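Local coordinates for LP04448p (Drosophila melanogaster, PDB 2QK2), which probably binds tubulin through its TOG domains and tracks growing microtubule plus ends, as a member of the XMAP215/Dis1 family, at residues Tyr95-Val100 / Glu132-Ser137; Pro101-Lys106 / Glu120-Ile125; Phe156-Leu161 / Ser196-Gly201; Pro47-Gly52 / Ala82-Gly87. All blocks are in the same frame, centred on the assembly; numbering follows the deposited sequence.

Interaction 1: residues Tyr95-Val100 / Glu132-Ser137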
loop_
_atom_site.group_PDB
_atom_site.type_symbol
_atom_site.label_atom_id
_atom_site.label_comp_id
_atom_site.label_asym_id
_atom_site.label_seq_id
_atom_site.Cartn_x
_atom_site.Cartn_y
_atom_site.Cartn_z
ATOM N N TYR A 95 -5.679 12.037 -2.989
ATOM C CA TYR A 95 -5.114 11.908 -1.642
ATOM C C TYR A 95 -3.958 10.905 -1.593
ATOM O O TYR A 95 -3.167 10.900 -0.647
ATOM C CB TYR A 95 -6.196 11.460 -0.653
ATOM C CG TYR A 95 -7.487 12.245 -0.749
ATOM C CD1 TYR A 95 -8.633 11.665 -1.289
ATOM C CD2 TYR A 95 -7.555 13.575 -0.327
ATOM C CE1 TYR A 95 -9.821 12.391 -1.408
ATOM C CE2 TYR A 95 -8.742 14.314 -0.442
ATOM C CZ TYR A 95 -9.868 13.715 -0.982
ATOM O OH TYR A 95 -11.046 14.423 -1.094
ATOM N N ALA A 96 -3.861 10.070 -2.624
ATOM C CA ALA A 96 -2.841 9.022 -2.704
ATOM C C ALA A 96 -1.378 9.405 -2.457
ATOM O O ALA A 96 -0.728 8.836 -1.580
ATOM C CB ALA A 96 -2.960 8.295 -4.048
ATOM N N SER A 97 -0.853 10.354 -3.222
ATOM C CA SER A 97 0.549 10.741 -3.082
ATOM C C SER A 97 1.026 11.124 -1.681
ATOM O O SER A 97 2.164 10.821 -1.310
ATOM C CB SER A 97 0.880 11.868 -4.057
ATOM O OG SER A 97 0.742 11.407 -5.389
ATOM N N ALA A 98 0.178 11.793 -0.908
ATOM C CA ALA A 98 0.563 12.193 0.441
ATOM C C ALA A 98 0.506 11.006 1.411
ATOM O O ALA A 98 1.227 10.978 2.409
ATOM C CB ALA A 98 -0.339 13.327 0.929
ATOM N N CYS A 99 -0.332 10.020 1.104
ATOM C CA CYS A 99 -0.465 8.841 1.955
ATOM C C CYS A 99 0.665 7.824 1.813
ATOM O O CYS A 99 1.159 7.300 2.809
ATOM C CB CYS A 99 -1.784 8.115 1.669
ATOM S SG CYS A 99 -3.281 8.942 2.238
ATOM N N VAL A 100 1.062 7.539 0.575
ATOM C CA VAL A 100 2.090 6.531 0.305
ATOM C C VAL A 100 3.369 6.617 1.145
ATOM O O VAL A 100 3.744 5.644 1.801
ATOM C CB VAL A 100 2.436 6.501 -1.211
ATOM C CG1 VAL A 100 3.647 5.603 -1.468
ATOM C CG2 VAL A 100 1.227 5.978 -1.998
ATOM N N GLU A 132 4.222 4.745 -11.639
ATOM C CA GLU A 132 4.826 5.901 -12.292
ATOM C C GLU A 132 4.653 7.132 -11.398
ATOM O O GLU A 132 5.608 7.876 -11.155
ATOM C CB GLU A 132 4.162 6.137 -13.657
ATOM C CG GLU A 132 4.677 7.349 -14.442
ATOM C CD GLU A 132 6.156 7.261 -14.806
ATOM O OE1 GLU A 132 6.596 6.222 -15.350
ATOM O OE2 GLU A 132 6.887 8.243 -14.558
ATOM N N ALA A 133 3.441 7.325 -10.887
ATOM C CA ALA A 133 3.151 8.469 -10.025
ATOM C C ALA A 133 3.835 8.397 -8.659
ATOM O O ALA A 133 4.221 9.424 -8.098
ATOM C CB ALA A 133 1.644 8.605 -9.838
ATOM N N GLN A 134 4.002 7.188 -8.131
ATOM C CA GLN A 134 4.609 7.011 -6.812
ATOM C C GLN A 134 6.065 6.554 -6.801
ATOM O O GLN A 134 6.607 6.266 -5.734
ATOM C CB GLN A 134 3.784 6.005 -6.007
ATOM C CG GLN A 134 2.303 6.330 -5.913
ATOM C CD GLN A 134 2.059 7.724 -5.381
ATOM O OE1 GLN A 134 2.699 8.145 -4.421
ATOM N NE2 GLN A 134 1.128 8.448 -5.999
ATOM N N GLN A 135 6.708 6.498 -7.963
ATOM C CA GLN A 135 8.090 6.017 -8.027
ATOM C C GLN A 135 9.098 6.649 -7.072
ATOM O O GLN A 135 9.905 5.939 -6.469
ATOM C CB GLN A 135 8.626 6.112 -9.459
ATOM C CG GLN A 135 8.527 7.489 -10.081
ATOM C CD GLN A 135 9.086 7.514 -11.482
ATOM O OE1 GLN A 135 10.301 7.526 -11.677
ATOM N NE2 GLN A 135 8.200 7.501 -12.471
ATOM N N GLU A 136 9.071 7.970 -6.929
ATOM C CA GLU A 136 10.022 8.625 -6.034
ATOM C C GLU A 136 9.891 8.137 -4.596
ATOM O O GLU A 136 10.886 7.792 -3.959
ATOM C CB GLU A 136 9.855 10.144 -6.081
ATOM C CG GLU A 136 10.282 10.773 -7.394
ATOM C CD GLU A 136 10.219 12.290 -7.359
ATOM O OE1 GLU A 136 10.872 12.899 -6.478
ATOM O OE2 GLU A 136 9.516 12.875 -8.212
ATOM N N SER A 137 8.666 8.105 -4.083
ATOM C CA SER A 137 8.432 7.648 -2.717
ATOM C C SER A 137 8.851 6.190 -2.559
ATOM O O SER A 137 9.529 5.824 -1.593
ATOM C CB SER A 137 6.952 7.797 -2.358
ATOM O OG SER A 137 6.554 9.157 -2.413
HETATM O O HOH W 1 4.074 9.700 -3.109
HETATM O O HOH W 2 3.470 11.862 -6.854
#
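The carboxamide of Q134 is the flat group of this contact. Over one face, offset toward its rim, lies V100 CG2, 3.9 Å from Q134 CD. At the edge, close to the amide plane, is S97 OG. Q134 NE2 donates to S97 OG at 3.0 Å, with 168° at the hydrogen. NE2 is also hydrogen-bonded to T129 OG1. On the other branch, Q134 OE1 accepts a hydrogen bond from a water 2.5 Å away. This water also donates to S97 O and accepts from S137 OG, so it ties three groups together. V100 crosses the glutamine obliquely. The Q134 chain is bent at chi2 (-54°), and its amide end lies beside S97 and V100. A second water is hydrogen-bonded to S97 OG and donates to A133 O. Farther along, V100 CG1 meets S137 CB at 4.1 Å. In place of Q134 an alanine has no amide to bond S97, T129 and the water, and would probably loosen the joint between the two helices. The segments 95-100 and 132-137 run 25° from parallel, with axes 9.9 Å apart, as neighbouring helices do in the HEAT-repeat solenoid of a TOG domain.

Interaction 2: residues Pro101-Lys106 / Glu120-Ile125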
loop_
_atom_site.group_PDB
_atom_site.type_symbol
_atom_site.label_atom_id
_atom_site.label_comp_id
_atom_site.label_asym_id
_atom_site.label_seq_id
_atom_site.Cartn_x
_atom_site.Cartn_y
_atom_site.Cartn_z
ATOM N N PRO A 101 4.057 7.768 1.137
ATOM C CA PRO A 101 5.288 7.914 1.922
ATOM C C PRO A 101 5.094 7.635 3.418
ATOM O O PRO A 101 5.921 6.973 4.045
ATOM C CB PRO A 101 5.690 9.367 1.664
ATOM C CG PRO A 101 5.169 9.617 0.285
ATOM C CD PRO A 101 3.808 8.971 0.324
ATOM N N SER A 102 4.001 8.146 3.983
ATOM C CA SER A 102 3.704 7.961 5.405
ATOM C C SER A 102 3.474 6.498 5.747
ATOM O O SER A 102 3.972 5.999 6.757
ATOM C CB SER A 102 2.460 8.765 5.805
ATOM O OG SER A 102 2.618 10.134 5.484
ATOM N N LEU A 103 2.702 5.814 4.911
ATOM C CA LEU A 103 2.421 4.404 5.138
ATOM C C LEU A 103 3.697 3.560 5.066
ATOM O O LEU A 103 3.941 2.722 5.941
ATOM C CB LEU A 103 1.393 3.903 4.122
ATOM C CG LEU A 103 -0.033 4.428 4.356
ATOM C CD1 LEU A 103 -0.913 4.108 3.156
ATOM C CD2 LEU A 103 -0.608 3.797 5.629
ATOM N N LEU A 104 4.511 3.781 4.035
ATOM C CA LEU A 104 5.752 3.022 3.871
ATOM C C LEU A 104 6.679 3.172 5.078
ATOM O O LEU A 104 7.218 2.185 5.581
ATOM C CB LEU A 104 6.487 3.459 2.598
ATOM C CG LEU A 104 5.806 3.081 1.276
ATOM C CD1 LEU A 104 6.549 3.715 0.106
ATOM C CD2 LEU A 104 5.761 1.569 1.138
ATOM N N GLU A 105 6.865 4.404 5.540
ATOM C CA GLU A 105 7.725 4.653 6.691
ATOM C C GLU A 105 7.207 3.997 7.965
ATOM O O GLU A 105 7.985 3.639 8.852
ATOM C CB GLU A 105 7.881 6.155 6.914
ATOM C CG GLU A 105 8.977 6.774 6.066
ATOM C CD GLU A 105 8.967 8.290 6.113
ATOM O OE1 GLU A 105 8.700 8.847 7.203
ATOM O OE2 GLU A 105 9.241 8.919 5.062
ATOM N N LYS A 106 5.893 3.828 8.054
ATOM C CA LYS A 106 5.307 3.220 9.233
ATOM C C LYS A 106 5.583 1.719 9.292
ATOM O O LYS A 106 5.305 1.068 10.302
ATOM C CB LYS A 106 3.802 3.505 9.283
ATOM C CG LYS A 106 3.149 3.112 10.600
ATOM C CD LYS A 106 3.851 3.760 11.802
ATOM C CE LYS A 106 3.319 3.184 13.108
ATOM N NZ LYS A 106 4.027 3.716 14.304
ATOM N N GLU A 120 -3.016 -3.484 3.752
ATOM C CA GLU A 120 -4.346 -3.290 3.188
ATOM C C GLU A 120 -4.530 -1.851 2.734
ATOM O O GLU A 120 -5.045 -1.592 1.647
ATOM C CB GLU A 120 -5.426 -3.626 4.213
ATOM C CG GLU A 120 -5.617 -5.096 4.449
ATOM C CD GLU A 120 -6.725 -5.368 5.447
ATOM O OE1 GLU A 120 -7.833 -4.813 5.268
ATOM O OE2 GLU A 120 -6.492 -6.135 6.405
ATOM N N ALA A 121 -4.095 -0.917 3.574
ATOM C CA ALA A 121 -4.231 0.496 3.260
ATOM C C ALA A 121 -3.423 0.903 2.039
ATOM O O ALA A 121 -3.971 1.488 1.104
ATOM C CB ALA A 121 -3.824 1.350 4.465
ATOM N N ILE A 122 -2.128 0.603 2.028
ATOM C CA ILE A 122 -1.326 1.005 0.885
ATOM C C ILE A 122 -1.752 0.291 -0.399
ATOM O O ILE A 122 -1.664 0.866 -1.486
ATOM C CB ILE A 122 0.199 0.827 1.155
ATOM C CG1 ILE A 122 0.990 1.651 0.135
ATOM C CG2 ILE A 122 0.603 -0.640 1.075
ATOM C CD1 ILE A 122 2.443 1.818 0.491
ATOM N N ASP A 123 -2.243 -0.942 -0.280
ATOM C CA ASP A 123 -2.693 -1.683 -1.455
ATOM C C ASP A 123 -3.962 -1.046 -2.050
ATOM O O ASP A 123 -4.072 -0.871 -3.269
ATOM C CB ASP A 123 -2.969 -3.153 -1.100
ATOM C CG ASP A 123 -1.681 -3.970 -0.887
ATOM O OD1 ASP A 123 -0.569 -3.419 -1.040
ATOM O OD2 ASP A 123 -1.788 -5.171 -0.566
ATOM N N ALA A 124 -4.916 -0.699 -1.189
ATOM C CA ALA A 124 -6.154 -0.082 -1.647
ATOM C C ALA A 124 -5.843 1.272 -2.276
ATOM O O ALA A 124 -6.430 1.651 -3.281
ATOM C CB ALA A 124 -7.125 0.082 -0.474
ATOM N N ILE A 125 -4.897 1.993 -1.688
ATOM C CA ILE A 125 -4.519 3.298 -2.200
ATOM C C ILE A 125 -3.824 3.186 -3.554
ATOM O O ILE A 125 -4.037 4.018 -4.446
ATOM C CB ILE A 125 -3.616 4.031 -1.187
ATOM C CG1 ILE A 125 -4.433 4.344 0.074
ATOM C CG2 ILE A 125 -3.049 5.309 -1.803
ATOM C CD1 ILE A 125 -3.676 5.105 1.136
#
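This contact belongs to a helical hairpin of the TOG domain. Helix 93-105 and helix 112-126 follow each other in the chain and run roughly antiparallel, with 150° between the directions of the two segments. The axes of helix 101-105 and helix 120-125 come within 10.1 Å. The interface is made of aliphatic side chains.

L103 carries most of it. L103 points at the other helix, and with CG anti to the carbonyl carbon (chi1 -72°) both methyls reach it. L103 CD1 lies over the main chain of I122, 3.9 Å from I122 CA. L103 CD1 also meets I125 CD1 at 3.6 Å, and these two side chains reach each other tip to tip. The second branch, L103 CD2, turns to A121 CB at 4.2 Å. One leucine thus touches three residues of one helix face, a turn apart at A121 and I125.

Such paired antiparallel helices with an aliphatic seam are the building element of HEAT repeats. Helix 55-67 also touches L103 through I65, and helix 147-161 touches L104 through T153 and I122 through F156.

L104 and I122 add a smaller contact and cross at about a right angle. I122 CG1 is anti to the backbone N (chi1 -162°), and CD1 extends from it toward the leucine. I122 CD1 stands 3.4 Å from L104 CD2, tighter than a usual carbon contact. I122 CD1 is 3.7 Å from L104 CG, so the I122 methyl is pressed against L104 CD2, with L104 CG just behind.

Interaction 3: residues Phe156-Leu161 / Ser196-Gly201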
loop_
_atom_site.group_PDB
_atom_site.type_symbol
_atom_site.label_atom_id
_atom_site.label_comp_id
_atom_site.label_asym_id
_atom_site.label_seq_id
_atom_site.Cartn_x
_atom_site.Cartn_y
_atom_site.Cartn_z
ATOM N N PHE A 156 5.371 -4.676 -1.157
ATOM C CA PHE A 156 4.311 -3.800 -1.664
ATOM C C PHE A 156 4.407 -3.766 -3.195
ATOM O O PHE A 156 3.404 -3.855 -3.896
ATOM C CB PHE A 156 4.472 -2.383 -1.100
ATOM C CG PHE A 156 3.747 -1.327 -1.898
ATOM C CD1 PHE A 156 2.363 -1.360 -2.024
ATOM C CD2 PHE A 156 4.455 -0.310 -2.530
ATOM C CE1 PHE A 156 1.690 -0.390 -2.769
ATOM C CE2 PHE A 156 3.794 0.666 -3.280
ATOM C CZ PHE A 156 2.409 0.624 -3.397
ATOM N N ILE A 157 5.627 -3.636 -3.705
ATOM C CA ILE A 157 5.861 -3.612 -5.149
ATOM C C ILE A 157 5.397 -4.924 -5.796
ATOM O O ILE A 157 4.775 -4.920 -6.868
ATOM C CB ILE A 157 7.360 -3.371 -5.446
ATOM C CG1 ILE A 157 7.748 -1.956 -4.990
ATOM C CG2 ILE A 157 7.650 -3.560 -6.928
ATOM C CD1 ILE A 157 9.234 -1.665 -5.079
ATOM N N ALA A 158 5.685 -6.044 -5.138
ATOM C CA ALA A 158 5.285 -7.351 -5.652
ATOM C C ALA A 158 3.765 -7.443 -5.776
ATOM O O ALA A 158 3.242 -7.808 -6.830
ATOM C CB ALA A 158 5.804 -8.464 -4.733
ATOM N N ARG A 159 3.054 -7.121 -4.698
ATOM C CA ARG A 159 1.597 -7.178 -4.731
ATOM C C ARG A 159 1.052 -6.182 -5.755
ATOM O O ARG A 159 0.130 -6.495 -6.511
ATOM C CB ARG A 159 1.014 -6.885 -3.346
ATOM C CG ARG A 159 1.412 -7.894 -2.268
ATOM C CD ARG A 159 0.558 -7.736 -1.001
ATOM N NE ARG A 159 0.597 -6.376 -0.466
ATOM C CZ ARG A 159 1.576 -5.874 0.285
ATOM N NH1 ARG A 159 2.629 -6.617 0.615
ATOM N NH2 ARG A 159 1.505 -4.612 0.698
ATOM N N ALA A 160 1.639 -4.992 -5.802
ATOM C CA ALA A 160 1.199 -3.968 -6.754
ATOM C C ALA A 160 1.325 -4.453 -8.208
ATOM O O ALA A 160 0.405 -4.290 -9.019
ATOM C CB ALA A 160 2.021 -2.690 -6.563
ATOM N N LEU A 161 2.469 -5.053 -8.528
ATOM C CA LEU A 161 2.728 -5.544 -9.876
ATOM C C LEU A 161 1.704 -6.568 -10.367
ATOM O O LEU A 161 1.403 -6.618 -11.563
ATOM C CB LEU A 161 4.148 -6.120 -9.959
ATOM C CG LEU A 161 5.270 -5.076 -9.883
ATOM C CD1 LEU A 161 6.627 -5.766 -9.746
ATOM C CD2 LEU A 161 5.246 -4.200 -11.133
ATOM N N SER A 196 12.811 -8.798 -1.948
ATOM C CA SER A 196 13.288 -8.232 -3.202
ATOM C C SER A 196 13.189 -9.264 -4.324
ATOM O O SER A 196 12.853 -8.927 -5.461
ATOM C CB SER A 196 14.739 -7.769 -3.060
ATOM O OG SER A 196 14.850 -6.782 -2.051
ATOM N N ALA A 197 13.490 -10.521 -4.003
ATOM C CA ALA A 197 13.417 -11.590 -4.994
ATOM C C ALA A 197 11.969 -11.772 -5.444
ATOM O O ALA A 197 11.702 -11.997 -6.626
ATOM C CB ALA A 197 13.947 -12.904 -4.401
ATOM N N GLU A 198 11.038 -11.681 -4.497
ATOM C CA GLU A 198 9.621 -11.842 -4.820
ATOM C C GLU A 198 9.144 -10.738 -5.759
ATOM O O GLU A 198 8.397 -10.995 -6.705
ATOM C CB GLU A 198 8.771 -11.839 -3.547
ATOM C CG GLU A 198 7.342 -12.309 -3.789
ATOM C CD GLU A 198 6.560 -12.508 -2.505
ATOM O OE1 GLU A 198 7.179 -12.804 -1.463
ATOM O OE2 GLU A 198 5.320 -12.389 -2.541
ATOM N N ALA A 199 9.594 -9.514 -5.506
ATOM C CA ALA A 199 9.215 -8.377 -6.336
ATOM C C ALA A 199 9.807 -8.526 -7.736
ATOM O O ALA A 199 9.132 -8.278 -8.743
ATOM C CB ALA A 199 9.703 -7.073 -5.694
ATOM N N LEU A 200 11.074 -8.923 -7.792
ATOM C CA LEU A 200 11.766 -9.106 -9.065
ATOM C C LEU A 200 11.114 -10.215 -9.889
ATOM O O LEU A 200 10.925 -10.073 -11.098
ATOM C CB LEU A 200 13.240 -9.443 -8.819
ATOM C CG LEU A 200 14.344 -8.389 -8.991
ATOM C CD1 LEU A 200 13.781 -7.036 -9.392
ATOM C CD2 LEU A 200 15.136 -8.304 -7.708
ATOM N N GLY A 201 10.772 -11.317 -9.229
ATOM C CA GLY A 201 10.144 -12.424 -9.928
ATOM C C GLY A 201 8.788 -12.029 -10.479
ATOM O O GLY A 201 8.407 -12.421 -11.587
#
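F156 opens the segment. It points away from helix 190-207 and packs on helix 112-126, at D123. I157 is the first residue to touch helix 190-207. The I157 CG2 branch meets A199 CB at 4.3 Å, while L181 of helix 171-185 packs against both I157 and A199.

A158 follows, at the closest point of the two backbones. A158 CA and A199 CA are only 4.1 Å apart. The methyl of A158 fits against the main chain of the other helix, with A158 CB 3.8 Å from A199 CA. A158 CB is also 4.2 Å from E198 CG, in the aliphatic part of that side chain. A199 replies with its own CB, 4.2 Å from A158 CB, so two methyl groups lie where longer side chains would hold the helices apart.

R159 turns away. Its guanidinium has one face over F156 CA, and its NE makes a salt bridge to D123 OD2. A160 touches Y126 of helix 112-126.

L161 closes the contact one turn after A158. Its CG is anti to the carbonyl carbon, and L161 CD1 comes to 3.7 Å from A199 O.

The axes of segments 156-161 and 196-201 approach to 8.0 Å and differ by 22° in direction. This is close alanine-to-alanine packing of near-parallel helices, set in the stacked helices of the HEAT-repeat TOG domain.

Interaction 4: residues Pro47-Gly52 / Ala82-Gly87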
loop_
_atom_site.group_PDB
_atom_site.type_symbol
_atom_site.label_atom_id
_atom_site.label_comp_id
_atom_site.label_asym_id
_atom_site.label_seq_id
_atom_site.Cartn_x
_atom_site.Cartn_y
_atom_site.Cartn_z
ATOM N N PRO A 47 -20.132 0.283 1.530
ATOM C CA PRO A 47 -19.004 0.021 0.630
ATOM C C PRO A 47 -18.855 1.000 -0.534
ATOM O O PRO A 47 -17.775 1.119 -1.115
ATOM C CB PRO A 47 -19.264 -1.410 0.163
ATOM C CG PRO A 47 -20.753 -1.491 0.163
ATOM C CD PRO A 47 -21.112 -0.816 1.469
ATOM N N LYS A 48 -19.933 1.697 -0.879
ATOM C CA LYS A 48 -19.891 2.665 -1.973
ATOM C C LYS A 48 -20.006 4.066 -1.380
ATOM O O LYS A 48 -21.011 4.412 -0.759
ATOM C CB LYS A 48 -21.038 2.408 -2.955
ATOM C CG LYS A 48 -20.998 3.263 -4.208
ATOM C CD LYS A 48 -19.808 2.912 -5.082
ATOM C CE LYS A 48 -19.821 3.723 -6.371
ATOM N NZ LYS A 48 -18.687 3.371 -7.279
ATOM N N LEU A 49 -18.973 4.875 -1.578
ATOM C CA LEU A 49 -18.951 6.218 -1.020
ATOM C C LEU A 49 -19.211 7.333 -2.020
ATOM O O LEU A 49 -18.709 7.323 -3.143
ATOM C CB LEU A 49 -17.613 6.458 -0.313
ATOM C CG LEU A 49 -17.291 5.429 0.779
ATOM C CD1 LEU A 49 -15.898 5.667 1.344
ATOM C CD2 LEU A 49 -18.343 5.515 1.878
ATOM N N GLU A 50 -20.002 8.304 -1.583
ATOM C CA GLU A 50 -20.353 9.462 -2.393
ATOM C C GLU A 50 -19.152 10.405 -2.511
ATOM O O GLU A 50 -18.256 10.391 -1.661
ATOM C CB GLU A 50 -21.520 10.183 -1.720
ATOM C CG GLU A 50 -22.137 11.318 -2.504
ATOM C CD GLU A 50 -23.265 11.978 -1.728
ATOM O OE1 GLU A 50 -22.972 12.728 -0.771
ATOM O OE2 GLU A 50 -24.442 11.729 -2.062
ATOM N N ASN A 51 -19.128 11.215 -3.565
ATOM C CA ASN A 51 -18.044 12.174 -3.752
ATOM C C ASN A 51 -18.109 13.170 -2.600
ATOM O O ASN A 51 -19.168 13.362 -2.013
ATOM C CB ASN A 51 -18.211 12.931 -5.067
ATOM C CG ASN A 51 -18.164 12.022 -6.267
ATOM O OD1 ASN A 51 -17.170 11.336 -6.500
ATOM N ND2 ASN A 51 -19.245 12.009 -7.042
ATOM N N GLY A 52 -16.985 13.800 -2.282
ATOM C CA GLY A 52 -16.981 14.760 -1.190
ATOM C C GLY A 52 -15.592 15.235 -0.824
ATOM O O GLY A 52 -14.616 14.856 -1.469
ATOM N N ALA A 82 -7.882 2.059 4.506
ATOM C CA ALA A 82 -8.015 1.062 3.449
ATOM C C ALA A 82 -9.456 1.023 2.938
ATOM O O ALA A 82 -9.693 1.040 1.733
ATOM C CB ALA A 82 -7.612 -0.320 3.975
ATOM N N LEU A 83 -10.419 0.984 3.857
ATOM C CA LEU A 83 -11.824 0.936 3.466
ATOM C C LEU A 83 -12.235 2.222 2.763
ATOM O O LEU A 83 -13.038 2.198 1.827
ATOM C CB LEU A 83 -12.717 0.695 4.687
ATOM C CG LEU A 83 -12.514 -0.651 5.399
ATOM C CD1 LEU A 83 -13.305 -0.679 6.698
ATOM C CD2 LEU A 83 -12.943 -1.782 4.487
ATOM N N LEU A 84 -11.679 3.344 3.206
ATOM C CA LEU A 84 -11.993 4.624 2.590
ATOM C C LEU A 84 -11.466 4.628 1.150
ATOM O O LEU A 84 -12.170 5.026 0.216
ATOM C CB LEU A 84 -11.356 5.766 3.390
ATOM C CG LEU A 84 -11.541 7.195 2.859
ATOM C CD1 LEU A 84 -13.024 7.567 2.857
ATOM C CD2 LEU A 84 -10.747 8.165 3.732
ATOM N N ALA A 85 -10.226 4.178 0.968
ATOM C CA ALA A 85 -9.633 4.150 -0.366
ATOM C C ALA A 85 -10.404 3.199 -1.285
ATOM O O ALA A 85 -10.569 3.480 -2.469
ATOM C CB ALA A 85 -8.165 3.743 -0.286
ATOM N N LYS A 86 -10.884 2.085 -0.737
ATOM C CA LYS A 86 -11.655 1.121 -1.519
ATOM C C LYS A 86 -13.037 1.652 -1.892
ATOM O O LYS A 86 -13.530 1.399 -2.988
ATOM C CB LYS A 86 -11.872 -0.176 -0.744
ATOM C CG LYS A 86 -10.664 -1.065 -0.591
ATOM C CD LYS A 86 -11.096 -2.427 -0.062
ATOM C CE LYS A 86 -12.120 -3.068 -1.000
ATOM N NZ LYS A 86 -12.615 -4.392 -0.525
ATOM N N GLY A 87 -13.670 2.360 -0.962
ATOM C CA GLY A 87 -15.003 2.879 -1.212
ATOM C C GLY A 87 -15.051 4.029 -2.193
ATOM O O GLY A 87 -16.106 4.325 -2.755
#
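L49 and L84 meet at about a right angle, the first from the loop between helix 29-45 and helix 55-67, the second from helix 71-88. L49 points its side chain at the helix. Its CG is anti to the carbonyl carbon and beside the backbone N. L49 CB and CG lie beside G87 O and G87 CA, at the last turn of helix 71-88. L84 starts away from the loop, but its CG is anti to the backbone N (chi1 178°) and L84 CD1 swings back to meet L49 CD1 at 3.8 Å.

G87 lies against the loop backbone and against L49 CD1. L49 CD1 is 3.9 Å from G87 CA, in the position where a side chain on this residue would have to go. A beta carbon there would clash with the leucine methyl, so the glycine lets the loop lie close. P47 O adds a CA-H...O contact with G87 CA at 3.3 Å.

One hydrogen bond joins the main chains. L49 N donates to G87 O at 3.1 Å with 158° at the hydrogen. The donor sits above the carbonyl plane, 36° out of it. R91 also bonds the loop, at L49 O and N51 OD1.

In place of L49 an alanine lacks the methyls that touch L84 and G87, and would probably leave the loop less firmly seated on the helix. The chemistry is therefore mixed: a main-chain bond ties the loop to the last turn of the helix, and the buried leucines add apolar contact beside it.

Interactions 1 and 2 share helix 93-105 and touch each other, as where C99 and A96 pack on I125. Interaction 2 lies nearest the centre of the chain and is wholly aliphatic. Interaction 1 is part polar and uses waters, with S97 at the exposed side. Interaction 3 is also buried and apolar, but joins near-parallel helices through alanines. Interactions 2 and 3 touch through a salt bridge and packing. Interaction 4 alone has a segment without any helix, and combines a main-chain hydrogen bond with a leucine pair. It lies farthest from the centre, about 26 Å from interaction 3 between centres. Its helix touches interaction 2 through A82 and A124.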